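Local coordinates for omega transaminase (PDB 5LHA), which probably catalyses pyridoxal-phosphate-dependent transfer of amino groups between amines and keto acids or related carbonyl compounds, and is captured here with its aminated cofactor, pyridoxamine phosphate, at residues Arg136-Trp139 with Ile140-Glu144; Arg251-Cys254 with Asp255-Ile259; Leu306-Gln309 with Arg310-Asp313. All blocks are in the same frame, centred on the assembly; numbering follows the deposited sequence.

Contact 1: residues Arg136-Trp139 with Ile140-Glu144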
loop_
_atom_site.group_PDB
_atom_site.type_symbol
_atom_site.label_atom_id
_atom_site.label_comp_id
_atom_site.label_asym_id
_atom_site.label_seq_id
_atom_site.Cartn_x
_atom_site.Cartn_y
_atom_site.Cartn_z
ATOM N N ARG A 136 11.313 -5.134 -11.022
ATOM C CA ARG A 136 9.892 -5.319 -11.302
ATOM C C ARG A 136 9.645 -5.564 -12.785
ATOM O O ARG A 136 8.833 -6.423 -13.147
ATOM C CB ARG A 136 9.089 -4.098 -10.833
ATOM C CG ARG A 136 9.037 -3.871 -9.318
ATOM C CD ARG A 136 7.891 -4.651 -8.700
ATOM N NE ARG A 136 7.682 -4.373 -7.275
ATOM C CZ ARG A 136 6.786 -3.529 -6.774
ATOM N NH1 ARG A 136 5.968 -2.838 -7.557
ATOM N NH2 ARG A 136 6.707 -3.391 -5.464
ATOM N N GLN A 137 10.330 -4.820 -13.660
ATOM C CA GLN A 137 10.109 -4.984 -15.097
ATOM C C GLN A 137 10.609 -6.332 -15.602
ATOM O O GLN A 137 9.946 -6.968 -16.425
ATOM C CB GLN A 137 10.782 -3.853 -15.881
ATOM C CG GLN A 137 10.623 -4.019 -17.384
ATOM C CD GLN A 137 10.819 -2.741 -18.161
ATOM O OE1 GLN A 137 10.893 -1.653 -17.593
ATOM N NE2 GLN A 137 10.901 -2.870 -19.483
ATOM N N TYR A 138 11.760 -6.792 -15.107
ATOM C CA TYR A 138 12.286 -8.102 -15.485
ATOM C C TYR A 138 11.244 -9.197 -15.311
ATOM O O TYR A 138 11.052 -10.031 -16.201
ATOM C CB TYR A 138 13.532 -8.440 -14.658
ATOM C CG TYR A 138 13.917 -9.906 -14.725
ATOM C CD1 TYR A 138 14.544 -10.424 -15.851
ATOM C CD2 TYR A 138 13.635 -10.779 -13.679
ATOM C CE1 TYR A 138 14.903 -11.767 -15.925
ATOM C CE2 TYR A 138 13.984 -12.134 -13.754
ATOM C CZ TYR A 138 14.618 -12.612 -14.884
ATOM O OH TYR A 138 14.980 -13.930 -14.989
ATOM N N TRP A 139 10.591 -9.238 -14.147
ATOM C CA TRP A 139 9.616 -10.294 -13.889
ATOM C C TRP A 139 8.386 -10.155 -14.779
ATOM O O TRP A 139 7.827 -11.165 -15.232
ATOM C CB TRP A 139 9.238 -10.307 -12.413
ATOM C CG TRP A 139 10.346 -10.838 -11.556
ATOM C CD1 TRP A 139 11.090 -10.135 -10.643
ATOM C CD2 TRP A 139 10.836 -12.183 -11.517
ATOM N NE1 TRP A 139 12.021 -10.959 -10.054
ATOM C CE2 TRP A 139 11.883 -12.221 -10.569
ATOM C CE3 TRP A 139 10.494 -13.357 -12.190
ATOM C CZ2 TRP A 139 12.580 -13.387 -10.275
ATOM C CZ3 TRP A 139 11.192 -14.511 -11.900
ATOM C CH2 TRP A 139 12.221 -14.520 -10.945
ATOM N N ILE A 140 7.949 -8.920 -15.045
ATOM C CA ILE A 140 6.809 -8.724 -15.940
ATOM C C ILE A 140 7.143 -9.213 -17.342
ATOM O O ILE A 140 6.335 -9.892 -17.987
ATOM C CB ILE A 140 6.359 -7.250 -15.932
ATOM C CG1 ILE A 140 5.663 -6.915 -14.612
ATOM C CG2 ILE A 140 5.429 -6.956 -17.091
ATOM C CD1 ILE A 140 5.485 -5.440 -14.392
ATOM N N ALA A 141 8.344 -8.889 -17.837
ATOM C CA ALA A 141 8.754 -9.389 -19.144
ATOM C C ALA A 141 8.907 -10.905 -19.143
ATOM O O ALA A 141 8.661 -11.552 -20.168
ATOM C CB ALA A 141 10.062 -8.732 -19.576
ATOM N N SER A 142 9.268 -11.492 -18.008
ATOM C CA SER A 142 9.367 -12.938 -17.916
ATOM C C SER A 142 8.024 -13.601 -17.675
ATOM O O SER A 142 7.982 -14.822 -17.487
ATOM C CB SER A 142 10.355 -13.332 -16.818
ATOM O OG SER A 142 11.629 -12.771 -17.073
ATOM N N GLY A 143 6.934 -12.836 -17.684
ATOM C CA GLY A 143 5.616 -13.418 -17.526
ATOM C C GLY A 143 5.249 -13.786 -16.111
ATOM O O GLY A 143 4.432 -14.687 -15.904
ATOM N N GLU A 144 5.815 -13.093 -15.123
ATOM C CA GLU A 144 5.621 -13.427 -13.712
ATOM C C GLU A 144 5.343 -12.157 -12.916
ATOM O O GLU A 144 6.115 -11.780 -12.031
ATOM C CB GLU A 144 6.849 -14.153 -13.162
ATOM C CG GLU A 144 7.199 -15.439 -13.884
ATOM C CD GLU A 144 6.407 -16.608 -13.353
ATOM O OE1 GLU A 144 5.458 -16.359 -12.584
ATOM O OE2 GLU A 144 6.740 -17.770 -13.681
#

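Contact 2: residues Arg251-Cys254 with Asp255-Ile259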
loop_
_atom_site.group_PDB
_atom_site.type_symbol
_atom_site.label_atom_id
_atom_site.label_comp_id
_atom_site.label_asym_id
_atom_site.label_seq_id
_atom_site.Cartn_x
_atom_site.Cartn_y
_atom_site.Cartn_z
ATOM N N ARG A 251 23.683 -16.080 -2.199
ATOM C CA ARG A 251 23.567 -16.441 -3.610
ATOM C C ARG A 251 22.851 -17.775 -3.796
ATOM O O ARG A 251 21.999 -17.916 -4.680
ATOM C CB ARG A 251 24.970 -16.494 -4.225
ATOM C CG ARG A 251 25.074 -16.865 -5.714
ATOM C CD ARG A 251 24.576 -15.781 -6.653
ATOM N NE ARG A 251 23.143 -15.859 -6.912
ATOM C CZ ARG A 251 22.491 -14.999 -7.684
ATOM N NH1 ARG A 251 23.143 -14.000 -8.256
ATOM N NH2 ARG A 251 21.191 -15.128 -7.882
ATOM N N GLU A 252 23.196 -18.772 -2.979
ATOM C CA GLU A 252 22.603 -20.093 -3.143
ATOM C C GLU A 252 21.112 -20.069 -2.848
ATOM O O GLU A 252 20.314 -20.655 -3.590
ATOM C CB GLU A 252 23.289 -21.092 -2.218
ATOM C CG GLU A 252 24.720 -21.400 -2.577
ATOM C CD GLU A 252 25.444 -22.089 -1.440
ATOM O OE1 GLU A 252 24.815 -22.315 -0.379
ATOM O OE2 GLU A 252 26.643 -22.390 -1.602
ATOM N N VAL A 253 20.714 -19.390 -1.771
ATOM C CA VAL A 253 19.307 -19.375 -1.381
ATOM C C VAL A 253 18.464 -18.654 -2.425
ATOM O O VAL A 253 17.363 -19.102 -2.769
ATOM C CB VAL A 253 19.152 -18.745 0.018
ATOM C CG1 VAL A 253 17.685 -18.587 0.371
ATOM C CG2 VAL A 253 19.841 -19.609 1.059
ATOM N N CYS A 254 18.971 -17.539 -2.956
ATOM C CA CYS A 254 18.259 -16.826 -4.012
ATOM C C CYS A 254 18.095 -17.701 -5.249
ATOM O O CYS A 254 17.066 -17.642 -5.933
ATOM C CB CYS A 254 19.000 -15.534 -4.366
ATOM S SG CYS A 254 18.915 -14.217 -3.122
ATOM N N ASP A 255 19.100 -18.530 -5.542
ATOM C CA ASP A 255 19.030 -19.398 -6.714
ATOM C C ASP A 255 17.952 -20.464 -6.561
ATOM O O ASP A 255 17.273 -20.808 -7.535
ATOM C CB ASP A 255 20.386 -20.061 -6.960
ATOM C CG ASP A 255 21.399 -19.118 -7.570
ATOM O OD1 ASP A 255 20.994 -18.177 -8.286
ATOM O OD2 ASP A 255 22.608 -19.332 -7.339
ATOM N N ARG A 256 17.772 -20.987 -5.344
ATOM C CA ARG A 256 16.710 -21.956 -5.082
ATOM C C ARG A 256 15.348 -21.437 -5.518
ATOM O O ARG A 256 14.455 -22.226 -5.842
ATOM C CB ARG A 256 16.679 -22.302 -3.591
ATOM C CG ARG A 256 16.591 -23.792 -3.271
ATOM C CD ARG A 256 16.963 -24.040 -1.814
ATOM N NE ARG A 256 18.338 -23.614 -1.560
ATOM C CZ ARG A 256 18.864 -23.427 -0.354
ATOM N NH1 ARG A 256 18.128 -23.625 0.730
ATOM N NH2 ARG A 256 20.127 -23.034 -0.239
ATOM N N HIS A 257 15.155 -20.121 -5.494
ATOM C CA HIS A 257 13.846 -19.526 -5.731
ATOM C C HIS A 257 13.842 -18.549 -6.899
ATOM O O HIS A 257 12.849 -17.837 -7.096
ATOM C CB HIS A 257 13.362 -18.858 -4.444
ATOM C CG HIS A 257 13.374 -19.786 -3.271
ATOM N ND1 HIS A 257 14.438 -19.860 -2.397
ATOM C CD2 HIS A 257 12.483 -20.721 -2.860
ATOM C CE1 HIS A 257 14.189 -20.778 -1.481
ATOM N NE2 HIS A 257 13.011 -21.316 -1.740
ATOM N N GLY A 258 14.933 -18.474 -7.655
ATOM C CA GLY A 258 15.049 -17.558 -8.771
ATOM C C GLY A 258 15.054 -16.095 -8.402
ATOM O O GLY A 258 14.953 -15.249 -9.296
ATOM N N ILE A 259 15.201 -15.774 -7.114
ATOM C CA ILE A 259 15.143 -14.393 -6.654
ATOM C C ILE A 259 16.388 -13.654 -7.110
ATOM O O ILE A 259 17.506 -14.183 -7.039
ATOM C CB ILE A 259 15.002 -14.367 -5.124
ATOM C CG1 ILE A 259 13.651 -14.973 -4.725
ATOM C CG2 ILE A 259 15.223 -12.948 -4.563
ATOM C CD1 ILE A 259 13.546 -15.343 -3.269
#

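Contact 3: residues Leu306-Gln309 with Arg310-Asp313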
loop_
_atom_site.group_PDB
_atom_site.type_symbol
_atom_site.label_atom_id
_atom_site.label_comp_id
_atom_site.label_asym_id
_atom_site.label_seq_id
_atom_site.Cartn_x
_atom_site.Cartn_y
_atom_site.Cartn_z
ATOM N N LEU A 306 24.006 -1.846 -13.297
ATOM C CA LEU A 306 24.350 -2.848 -14.304
ATOM C C LEU A 306 23.462 -4.068 -14.135
ATOM O O LEU A 306 23.141 -4.457 -13.013
ATOM C CB LEU A 306 25.815 -3.277 -14.209
ATOM C CG LEU A 306 26.886 -2.340 -14.785
ATOM C CD1 LEU A 306 27.050 -1.101 -13.918
ATOM C CD2 LEU A 306 28.212 -3.068 -14.939
ATOM N N PHE A 307 23.092 -4.677 -15.257
ATOM C CA PHE A 307 22.214 -5.838 -15.292
ATOM C C PHE A 307 22.904 -6.955 -16.052
ATOM O O PHE A 307 23.562 -6.713 -17.067
ATOM C CB PHE A 307 20.872 -5.490 -15.944
ATOM C CG PHE A 307 20.184 -4.313 -15.299
ATOM C CD1 PHE A 307 20.531 -3.015 -15.632
ATOM C CD2 PHE A 307 19.196 -4.516 -14.346
ATOM C CE1 PHE A 307 19.911 -1.931 -15.022
ATOM C CE2 PHE A 307 18.567 -3.434 -13.732
ATOM C CZ PHE A 307 18.922 -2.146 -14.074
ATOM N N ASN A 308 22.763 -8.177 -15.552
ATOM C CA ASN A 308 23.442 -9.290 -16.187
ATOM C C ASN A 308 22.671 -9.750 -17.425
ATOM O O ASN A 308 21.576 -9.264 -17.725
ATOM C CB ASN A 308 23.664 -10.418 -15.172
ATOM C CG ASN A 308 22.367 -10.986 -14.605
ATOM O OD1 ASN A 308 21.277 -10.626 -15.029
ATOM N ND2 ASN A 308 22.493 -11.865 -13.622
ATOM N N GLN A 309 23.281 -10.691 -18.158
ATOM C CA GLN A 309 22.705 -11.185 -19.406
ATOM C C GLN A 309 21.333 -11.804 -19.178
ATOM O O GLN A 309 20.422 -11.619 -19.992
ATOM C CB GLN A 309 23.645 -12.206 -20.047
ATOM C CG GLN A 309 23.387 -12.489 -21.525
ATOM C CD GLN A 309 23.915 -11.407 -22.453
ATOM O OE1 GLN A 309 25.108 -11.094 -22.442
ATOM N NE2 GLN A 309 23.033 -10.841 -23.273
ATOM N N ARG A 310 21.176 -12.566 -18.093
ATOM C CA ARG A 310 19.877 -13.129 -17.733
ATOM C C ARG A 310 18.773 -12.076 -17.785
ATOM O O ARG A 310 17.800 -12.206 -18.536
ATOM C CB ARG A 310 19.960 -13.751 -16.338
ATOM C CG ARG A 310 18.625 -14.179 -15.759
ATOM C CD ARG A 310 18.729 -14.425 -14.262
ATOM N NE ARG A 310 17.418 -14.652 -13.648
ATOM C CZ ARG A 310 17.225 -15.079 -12.400
ATOM N NH1 ARG A 310 18.255 -15.344 -11.608
ATOM N NH2 ARG A 310 15.992 -15.246 -11.943
ATOM N N ILE A 311 18.932 -11.009 -17.000
ATOM C CA ILE A 311 17.938 -9.940 -16.928
ATOM C C ILE A 311 17.826 -9.206 -18.259
ATOM O O ILE A 311 16.725 -8.875 -18.714
ATOM C CB ILE A 311 18.300 -8.979 -15.777
ATOM C CG1 ILE A 311 18.204 -9.695 -14.432
ATOM C CG2 ILE A 311 17.407 -7.726 -15.783
ATOM C CD1 ILE A 311 18.960 -8.995 -13.309
ATOM N N ALA A 312 18.963 -8.894 -18.880
ATOM C CA ALA A 312 18.956 -8.131 -20.125
ATOM C C ALA A 312 18.176 -8.862 -21.214
ATOM O O ALA A 312 17.372 -8.256 -21.935
ATOM C CB ALA A 312 20.391 -7.854 -20.570
ATOM N N ASP A 313 18.422 -10.170 -21.352
ATOM C CA ASP A 313 17.765 -10.979 -22.376
ATOM C C ASP A 313 16.255 -11.009 -22.190
ATOM O O ASP A 313 15.501 -10.978 -23.169
ATOM C CB ASP A 313 18.321 -12.398 -22.335
ATOM C CG ASP A 313 19.723 -12.481 -22.860
ATOM O OD1 ASP A 313 20.157 -11.533 -23.544
ATOM O OD2 ASP A 313 20.401 -13.483 -22.558
#

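Contact 1: residues Arg136-Trp139 with Ile140-Glu144
Tyr138 and Ser142 meet because of their first torsions: the tyrosine ring swings anti to the backbone N (chi1 165°), while the serine OG stands beside its own backbone N (chi1 -58°) and comes to rest over one face of that ring. OG lies nearest the rim, 3.6 Å from Tyr138 CE1. The same hydroxyl donates to Tyr138 O at 2.9 Å, and Ser142 N reaches this carbonyl at 2.9 Å as well. The two donors approach from opposite faces of the carbonyl plane; the hydroxyl bond holds the serine rotamer, and the carbonyl near the helix end gains two donors.

Helical bonding is still regular just before this, with Ala141 N to Gln137 O at 2.9 Å and nearly straight (170°). The helix then closes at Gly143 in a Schellman motif: with this glycine at positive phi, Glu144 N turns back to Trp139 O (2.8 Å), and Gly143 N donates to Ile140 O (3.0 Å). This reversal brings Glu144 CB obliquely to the indole, 3.9 Å from Trp139 CE3, while its carboxylate leads away. Tyr138 CE2 in turn sits over the centre of one indole face.

The turn ends helix 124-141. Tyr138 and Ser142 face helix 309-316, with Tyr138 OH bonded to Arg310; Trp139 lies against Leu260 of strand 260-264 and sends NE1 to Ala226 O in strand 225-230. On another side of the helix, Arg136 binds His177 O of the second subunit and Ile140 packs on Tyr175 of that subunit.

Contact 2: residues Arg251-Cys254 with Asp255-Ile259
Ile259 N returns to Cys254 O at 2.9 Å, the outer bond of a Schellman motif that ends helix 246-256. The inner one, Gly258 N to Asp255 O, is weak. Gly258 makes the reversal at a positive phi, which favours glycine. Upstream, Arg256 N still bonds to Glu252 O (3.1 Å) in the helical pattern. His257 N also donates to Cys254 O, so this carbonyl is met from opposite faces of its plane, with His257 N well above the plane and Ile259 N only tilted from it.

Among the side chains, the His257 ring adds a bond of its own to the helix end. Its ND1 lies 3.0 Å from Val253 O and donates to it, the acceptor sitting at the ring edge somewhat out of plane. Arg251 approaches Asp255 one turn on: its chain bends about the CB-CG and CG-CD bonds (chi2 71°, chi3 -87°), which folds the guanidinium back until NH2 stands 3.1 Å from Asp255 OD1. The guanidinium and carboxylate planes are only 7° apart, although the two side chains cross at about a right angle. Arg256 bends over Val253, bringing NH2 to 3.7 Å from Val253 CG2, and its NH1 pairs with Glu214 of helix 202-220. Of the buried residues, Cys254 SG meets Ile259 CG2 at 4.2 Å.

The turn leads from the helix of a beta-alpha-beta unit into strand 260-264. Arg251 is shared, since NH2 also pairs with Asp287 and NH1 binds Ala285 O. Chemically, donation by ND1 implies that this nitrogen of His257 carries a proton. The arginine next to Asp255 probably favours its carboxylate form and may help offset the approach of Asp255 OD2 to Arg251 O (3.1 Å), two acceptors with no bond between them.

Contact 3: residues Leu306-Gln309 with Arg310-Asp313
Gln309 NE2 donates to Asp313 OD1 at 3.0 Å, reaching the syn side of the carboxylate though tilted out of its plane; the bond is nearly straight (169°) and the acceptor lies in the amide plane. The turn about the CB-CG bond of Gln309 (chi2 78°) swings the amide over the first helical turn, and it also brings CG to 3.3 Å from Asp313 OD2. With an alanine here, Asp313 OD1 would probably be left without its amide donor and the carboxylate be freer to turn.

Asn308 is the N-cap: its OD1 accepts from Ile311 N at 3.1 Å, while its main-chain O receives Ala312 N at 2.9 Å. Its ND2 is held by Asp287. The same OD1 also lies 3.3 Å from Ile311 CG1, so the isoleucine flank closes around the cap. Farther out, Phe307 CD2 meets Ile311 CG2 at 3.9 Å, and the ring continues to Met134 and to Trp22 of the second subunit.

This is a classical asparagine N-cap, placed where strand 303-308, the antiparallel member of the large-domain sheet of fold type I PLP enzymes, passes directly into helix 309-316.

Overall arrangement
Along the chain the three contacts follow in series, each a helix boundary: contacts 1 and 2 close helices 124-141 and 246-256, and contact 3 opens helix 309-316. Their centres lie about 17 Å (1 to 2), 12 Å (1 to 3) and 16 Å (2 to 3) apart, on one side of the chain's centre. Arg310 joins all three, bonding to Tyr138 of contact 1 and to Gly258 O of contact 2. Contact 2 leads into strand 260-264 and contact 3 starts on strand 303-308, both in the seven-stranded mixed sheet of the cofactor-binding domain. Contacts 1 and 2 lie at the ends of helix 124-141 and strand 260-264 opposite those carrying the PMP-pocket residues Ser125 and Asp264.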